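Local coordinates for protein beta-glycosidase (Bacteroides caccae, PDB 6T2R) that probably acts as an endo-acting O-glycanase of glycoside hydrolase family 16, cleaving mucin glycan chains in the human gut, at residues Y190-H202 against Y211-N225. Numbering follows the deposited sequence.
Sequences YGVDFWPDSLVFH and YPRIETEQEGQFPFN
Arg213 grips the type I turn from Trp195 to Ser198 that links strands 187-195 and 198-203. Its CB lies 3.5 Å from Asp197 O, the same oxygen that takes the backbone N-H of Arg213, and also against one face of the Phe222 ring, toward the rim. CG runs anti to the backbone N (chi1 -173°), and after CD the chain bends at chi3 (-62°), which brings the guanidinium side-on to Pro196 O. NE and NH2 both hydrogen-bond to Pro196 O, at 2.9 and 3.0 Å, in the carbonyl plane and in the guanidinium plane. Phe222 CD2 lies against one guanidinium face, toward its rim.

Phe222 brings CZ to 3.4 Å from Ser198 N, with Leu199 N at the ring edge. Leu199 then divides its methyls: CD2 touches Phe222 CZ at 3.8 Å, while CD1 sits over a face of Phe224, 4.0 Å from the ring centroid, in a CH-pi contact. Pro223 CD covers the other face. Val144 of strand 143-145 and Val160 of strand 155-161 close round Leu199 and Phe224. Beyond the turn, Leu199 and Tyr211 form an antiparallel hydrogen-bonded pair within hairpin 198-212 of the family 16 beta-jelly-roll.

Arg213 thus holds two successive carbonyls, Asp197 O with its backbone N and Pro196 O with its guanidinium; the double grip probably fixes the guanidinium's rotation and polarises the Pro196 carbonyl.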
loop_
_atom_site.group_PDB
_atom_site.type_symbol
_atom_site.label_atom_id
_atom_site.label_comp_id
_atom_site.label_asym_id
_atom_site.label_seq_id
_atom_site.Cartn_x
_atom_site.Cartn_y
_atom_site.Cartn_z
ATOM N N TYR A 190 -7.506 1.500 5.978
ATOM C CA TYR A 190 -6.259 2.282 5.792
ATOM C C TYR A 190 -6.461 3.266 4.651
ATOM O O TYR A 190 -6.888 2.836 3.556
ATOM C CB TYR A 190 -5.082 1.316 5.614
ATOM C CG TYR A 190 -5.001 0.300 6.733
ATOM C CD1 TYR A 190 -4.444 0.637 7.951
ATOM C CD2 TYR A 190 -5.562 -0.965 6.605
ATOM C CE1 TYR A 190 -4.395 -0.266 8.995
ATOM C CE2 TYR A 190 -5.526 -1.887 7.636
ATOM C CZ TYR A 190 -4.926 -1.537 8.831
ATOM O OH TYR A 190 -4.863 -2.436 9.858
ATOM N N GLY A 191 -6.192 4.546 4.914
ATOM C CA GLY A 191 -6.447 5.632 3.952
ATOM C C GLY A 191 -5.365 6.713 3.931
ATOM O O GLY A 191 -4.652 6.921 4.951
ATOM N N VAL A 192 -5.188 7.329 2.767
ATOM C CA VAL A 192 -4.373 8.551 2.572
ATOM C C VAL A 192 -5.197 9.476 1.682
ATOM O O VAL A 192 -5.884 8.936 0.764
ATOM C CB VAL A 192 -2.989 8.234 1.981
ATOM C CG1 VAL A 192 -3.056 7.737 0.517
ATOM C CG2 VAL A 192 -2.046 9.434 2.136
ATOM N N ASP A 193 -5.156 10.772 1.973
ATOM C CA ASP A 193 -5.737 11.846 1.132
ATOM C C ASP A 193 -4.588 12.646 0.520
ATOM O O ASP A 193 -3.645 13.065 1.305
ATOM C CB ASP A 193 -6.641 12.764 1.957
ATOM C CG ASP A 193 -7.832 12.074 2.616
ATOM O OD1 ASP A 193 -8.155 10.904 2.222
ATOM O OD2 ASP A 193 -8.434 12.708 3.523
ATOM N N PHE A 194 -4.618 12.807 -0.812
ATOM C CA PHE A 194 -3.657 13.630 -1.588
ATOM C C PHE A 194 -4.240 15.027 -1.797
ATOM O O PHE A 194 -5.332 15.139 -2.390
ATOM C CB PHE A 194 -3.377 13.020 -2.954
ATOM C CG PHE A 194 -2.555 11.752 -2.942
ATOM C CD1 PHE A 194 -3.139 10.525 -2.637
ATOM C CD2 PHE A 194 -1.213 11.776 -3.275
ATOM C CE1 PHE A 194 -2.401 9.355 -2.655
ATOM C CE2 PHE A 194 -0.484 10.598 -3.312
ATOM C CZ PHE A 194 -1.072 9.395 -2.994
ATOM N N TRP A 195 -3.543 16.050 -1.296
ATOM C CA TRP A 195 -3.827 17.477 -1.588
ATOM C C TRP A 195 -2.569 18.133 -2.147
ATOM O O TRP A 195 -1.454 17.630 -1.940
ATOM C CB TRP A 195 -4.325 18.212 -0.343
ATOM C CG TRP A 195 -5.476 17.549 0.363
ATOM C CD1 TRP A 195 -5.449 16.933 1.583
ATOM C CD2 TRP A 195 -6.838 17.455 -0.098
ATOM N NE1 TRP A 195 -6.697 16.498 1.928
ATOM C CE2 TRP A 195 -7.571 16.801 0.913
ATOM C CE3 TRP A 195 -7.510 17.915 -1.222
ATOM C CZ2 TRP A 195 -8.938 16.570 0.816
ATOM C CZ3 TRP A 195 -8.864 17.679 -1.322
ATOM C CH2 TRP A 195 -9.565 17.017 -0.318
ATOM N N PRO A 196 -2.715 19.294 -2.819
ATOM C CA PRO A 196 -1.571 20.020 -3.368
ATOM C C PRO A 196 -0.482 20.320 -2.335
ATOM O O PRO A 196 0.675 20.284 -2.703
ATOM C CB PRO A 196 -2.179 21.321 -3.914
ATOM C CG PRO A 196 -3.605 20.889 -4.285
ATOM C CD PRO A 196 -3.985 19.963 -3.144
ATOM N N ASP A 197 -0.859 20.569 -1.079
ATOM C CA ASP A 197 0.073 21.099 -0.055
ATOM C C ASP A 197 0.326 20.075 1.052
ATOM O O ASP A 197 0.966 20.456 2.040
ATOM C CB ASP A 197 -0.504 22.347 0.586
ATOM C CG ASP A 197 -1.589 22.026 1.609
ATOM O OD1 ASP A 197 -2.464 21.194 1.330
ATOM O OD2 ASP A 197 -1.565 22.632 2.666
ATOM N N SER A 198 -0.201 18.856 0.962
ATOM C CA SER A 198 -0.161 17.909 2.105
ATOM C C SER A 198 -0.746 16.550 1.745
ATOM O O SER A 198 -1.665 16.475 0.893
ATOM C CB SER A 198 -0.889 18.458 3.290
ATOM O OG SER A 198 -2.254 18.670 2.934
ATOM N N LEU A 199 -0.265 15.525 2.446
ATOM C CA LEU A 199 -0.900 14.196 2.503
ATOM C C LEU A 199 -1.498 14.047 3.904
ATOM O O LEU A 199 -0.832 14.477 4.846
ATOM C CB LEU A 199 0.120 13.090 2.223
ATOM C CG LEU A 199 0.917 13.167 0.921
ATOM C CD1 LEU A 199 1.743 11.882 0.745
ATOM C CD2 LEU A 199 0.029 13.424 -0.295
ATOM N N VAL A 200 -2.690 13.458 4.028
ATOM C CA VAL A 200 -3.332 13.166 5.347
ATOM C C VAL A 200 -3.646 11.669 5.417
ATOM O O VAL A 200 -4.390 11.191 4.538
ATOM C CB VAL A 200 -4.618 13.975 5.565
ATOM C CG1 VAL A 200 -5.165 13.721 6.957
ATOM C CG2 VAL A 200 -4.423 15.473 5.296
ATOM N N PHE A 201 -3.083 10.992 6.429
ATOM C CA PHE A 201 -3.200 9.530 6.670
ATOM C C PHE A 201 -4.284 9.264 7.707
ATOM O O PHE A 201 -4.333 9.977 8.705
ATOM C CB PHE A 201 -1.862 8.967 7.131
ATOM C CG PHE A 201 -0.810 8.960 6.048
ATOM C CD1 PHE A 201 -0.682 7.892 5.162
ATOM C CD2 PHE A 201 0.056 10.025 5.912
ATOM C CE1 PHE A 201 0.290 7.895 4.165
ATOM C CE2 PHE A 201 1.032 10.024 4.924
ATOM C CZ PHE A 201 1.162 8.964 4.064
ATOM N N HIS A 202 -5.119 8.270 7.445
ATOM C CA HIS A 202 -6.248 7.870 8.307
ATOM C C HIS A 202 -6.180 6.364 8.478
ATOM O O HIS A 202 -5.754 5.676 7.541
ATOM C CB HIS A 202 -7.608 8.278 7.710
ATOM C CG HIS A 202 -7.800 9.748 7.578
ATOM N ND1 HIS A 202 -7.582 10.414 6.387
ATOM C CD2 HIS A 202 -8.147 10.688 8.493
ATOM C CE1 HIS A 202 -7.830 11.703 6.568
ATOM N NE2 HIS A 202 -8.164 11.902 7.870
ATOM N N TYR A 211 1.522 14.857 6.354
ATOM C CA TYR A 211 2.842 15.181 5.779
ATOM C C TYR A 211 2.678 16.448 4.956
ATOM O O TYR A 211 2.018 16.407 3.924
ATOM C CB TYR A 211 3.452 14.061 4.942
ATOM C CG TYR A 211 4.909 14.331 4.684
ATOM C CD1 TYR A 211 5.836 14.153 5.698
ATOM C CD2 TYR A 211 5.341 14.866 3.484
ATOM C CE1 TYR A 211 7.179 14.427 5.491
ATOM C CE2 TYR A 211 6.676 15.169 3.262
ATOM C CZ TYR A 211 7.607 14.940 4.271
ATOM O OH TYR A 211 8.942 15.212 4.098
ATOM N N PRO A 212 3.249 17.581 5.422
ATOM C CA PRO A 212 3.136 18.859 4.735
ATOM C C PRO A 212 4.186 19.078 3.639
ATOM O O PRO A 212 5.303 18.626 3.784
ATOM C CB PRO A 212 3.328 19.862 5.879
ATOM C CG PRO A 212 4.339 19.186 6.783
ATOM C CD PRO A 212 4.007 17.704 6.694
ATOM N N ARG A 213 3.772 19.802 2.585
ATOM C CA ARG A 213 4.664 20.518 1.654
ATOM C C ARG A 213 5.144 21.789 2.348
ATOM O O ARG A 213 4.307 22.725 2.555
ATOM C CB ARG A 213 3.960 20.858 0.340
ATOM C CG ARG A 213 4.905 21.452 -0.703
ATOM C CD ARG A 213 4.229 22.057 -1.919
ATOM N NE ARG A 213 3.436 21.135 -2.738
ATOM C CZ ARG A 213 3.864 20.366 -3.783
ATOM N NH1 ARG A 213 5.138 20.345 -4.176
ATOM N NH2 ARG A 213 2.989 19.582 -4.429
ATOM N N ILE A 214 6.442 21.858 2.647
ATOM C CA ILE A 214 7.038 23.007 3.377
ATOM C C ILE A 214 7.857 23.873 2.407
ATOM O O ILE A 214 8.324 23.397 1.374
ATOM C CB ILE A 214 7.844 22.535 4.604
ATOM C CG1 ILE A 214 9.058 21.676 4.237
ATOM C CG2 ILE A 214 6.919 21.818 5.568
ATOM C CD1 ILE A 214 10.152 21.636 5.294
ATOM N N GLU A 215 7.976 25.148 2.704
ATOM C CA GLU A 215 9.021 25.973 2.063
ATOM C C GLU A 215 10.371 25.458 2.585
ATOM O O GLU A 215 10.519 25.259 3.801
ATOM C CB GLU A 215 8.754 27.441 2.343
ATOM C CG GLU A 215 9.123 27.812 3.760
ATOM C CD GLU A 215 8.426 29.071 4.221
ATOM O OE1 GLU A 215 8.483 29.350 5.423
ATOM O OE2 GLU A 215 7.822 29.760 3.358
ATOM N N THR A 216 11.267 25.124 1.673
ATOM C CA THR A 216 12.571 24.518 1.963
ATOM C C THR A 216 13.535 24.933 0.861
ATOM O O THR A 216 13.122 24.976 -0.302
ATOM C CB THR A 216 12.489 22.996 2.054
ATOM O OG1 THR A 216 13.794 22.534 2.398
ATOM C CG2 THR A 216 12.032 22.350 0.770
ATOM N N GLU A 217 14.751 25.277 1.278
ATOM C CA GLU A 217 15.954 25.539 0.448
ATOM C C GLU A 217 16.156 24.352 -0.519
ATOM O O GLU A 217 16.580 24.607 -1.649
ATOM C CB GLU A 217 17.130 25.867 1.391
ATOM C CG GLU A 217 17.351 24.873 2.549
ATOM C CD GLU A 217 16.532 24.961 3.845
ATOM O OE1 GLU A 217 15.648 25.832 3.964
ATOM O OE2 GLU A 217 16.754 24.118 4.742
ATOM N N GLN A 218 15.815 23.105 -0.148
ATOM C CA GLN A 218 16.143 21.935 -1.005
ATOM C C GLN A 218 14.952 21.535 -1.859
ATOM O O GLN A 218 13.922 22.216 -1.834
ATOM C CB GLN A 218 16.621 20.742 -0.187
ATOM C CG GLN A 218 18.002 20.975 0.398
ATOM C CD GLN A 218 17.800 21.450 1.804
ATOM O OE1 GLN A 218 16.711 21.320 2.356
ATOM N NE2 GLN A 218 18.844 21.996 2.385
ATOM N N GLU A 219 15.139 20.454 -2.606
ATOM C CA GLU A 219 14.181 19.925 -3.592
ATOM C C GLU A 219 13.716 18.521 -3.198
ATOM O O GLU A 219 14.348 17.880 -2.333
ATOM C CB GLU A 219 14.887 19.774 -4.930
ATOM C CG GLU A 219 15.973 20.794 -5.146
ATOM C CD GLU A 219 16.651 20.576 -6.481
ATOM O OE1 GLU A 219 16.217 21.197 -7.452
ATOM O OE2 GLU A 219 17.573 19.752 -6.530
ATOM N N GLY A 220 12.724 18.030 -3.925
ATOM C CA GLY A 220 12.172 16.679 -3.743
ATOM C C GLY A 220 11.407 16.513 -2.437
ATOM O O GLY A 220 11.126 15.365 -2.077
ATOM N N GLN A 221 11.029 17.590 -1.754
ATOM C CA GLN A 221 10.382 17.436 -0.426
ATOM C C GLN A 221 8.922 16.986 -0.611
ATOM O O GLN A 221 8.396 16.409 0.340
ATOM C CB GLN A 221 10.538 18.703 0.428
ATOM C CG GLN A 221 10.062 18.494 1.850
ATOM C CD GLN A 221 8.569 18.753 1.986
ATOM O OE1 GLN A 221 7.991 19.523 1.212
ATOM N NE2 GLN A 221 7.939 18.112 2.964
ATOM N N PHE A 222 8.280 17.298 -1.733
ATOM C CA PHE A 222 6.853 16.951 -1.958
ATOM C C PHE A 222 6.601 16.577 -3.412
ATOM O O PHE A 222 5.987 17.322 -4.150
ATOM C CB PHE A 222 5.894 18.040 -1.521
ATOM C CG PHE A 222 4.523 17.534 -1.122
ATOM C CD1 PHE A 222 4.265 17.093 0.183
ATOM C CD2 PHE A 222 3.494 17.491 -2.031
ATOM C CE1 PHE A 222 3.003 16.683 0.578
ATOM C CE2 PHE A 222 2.232 17.060 -1.635
ATOM C CZ PHE A 222 1.987 16.652 -0.343
ATOM N N PRO A 223 7.021 15.363 -3.835
ATOM C CA PRO A 223 6.859 14.904 -5.214
ATOM C C PRO A 223 5.535 14.157 -5.486
ATOM O O PRO A 223 5.303 13.675 -6.607
ATOM C CB PRO A 223 8.052 13.936 -5.303
ATOM C CG PRO A 223 8.106 13.260 -3.946
ATOM C CD PRO A 223 7.713 14.370 -2.996
ATOM N N PHE A 224 4.656 14.101 -4.484
ATOM C CA PHE A 224 3.554 13.107 -4.434
ATOM C C PHE A 224 2.382 13.462 -5.385
ATOM O O PHE A 224 1.627 12.537 -5.703
ATOM C CB PHE A 224 3.096 12.932 -2.991
ATOM C CG PHE A 224 4.222 12.704 -2.007
ATOM C CD1 PHE A 224 4.918 11.505 -1.993
ATOM C CD2 PHE A 224 4.573 13.685 -1.079
ATOM C CE1 PHE A 224 5.933 11.273 -1.077
ATOM C CE2 PHE A 224 5.605 13.465 -0.175
ATOM C CZ PHE A 224 6.290 12.263 -0.186
ATOM N N ASN A 225 2.191 14.703 -5.837
ATOM C CA ASN A 225 0.954 15.058 -6.588
ATOM C C ASN A 225 1.176 14.692 -8.042
ATOM O O ASN A 225 1.191 15.580 -8.844
ATOM C CB ASN A 225 0.479 16.499 -6.409
ATOM C CG ASN A 225 -0.127 16.699 -5.036
ATOM O OD1 ASN A 225 0.165 17.709 -4.389
ATOM N ND2 ASN A 225 -0.908 15.725 -4.555
#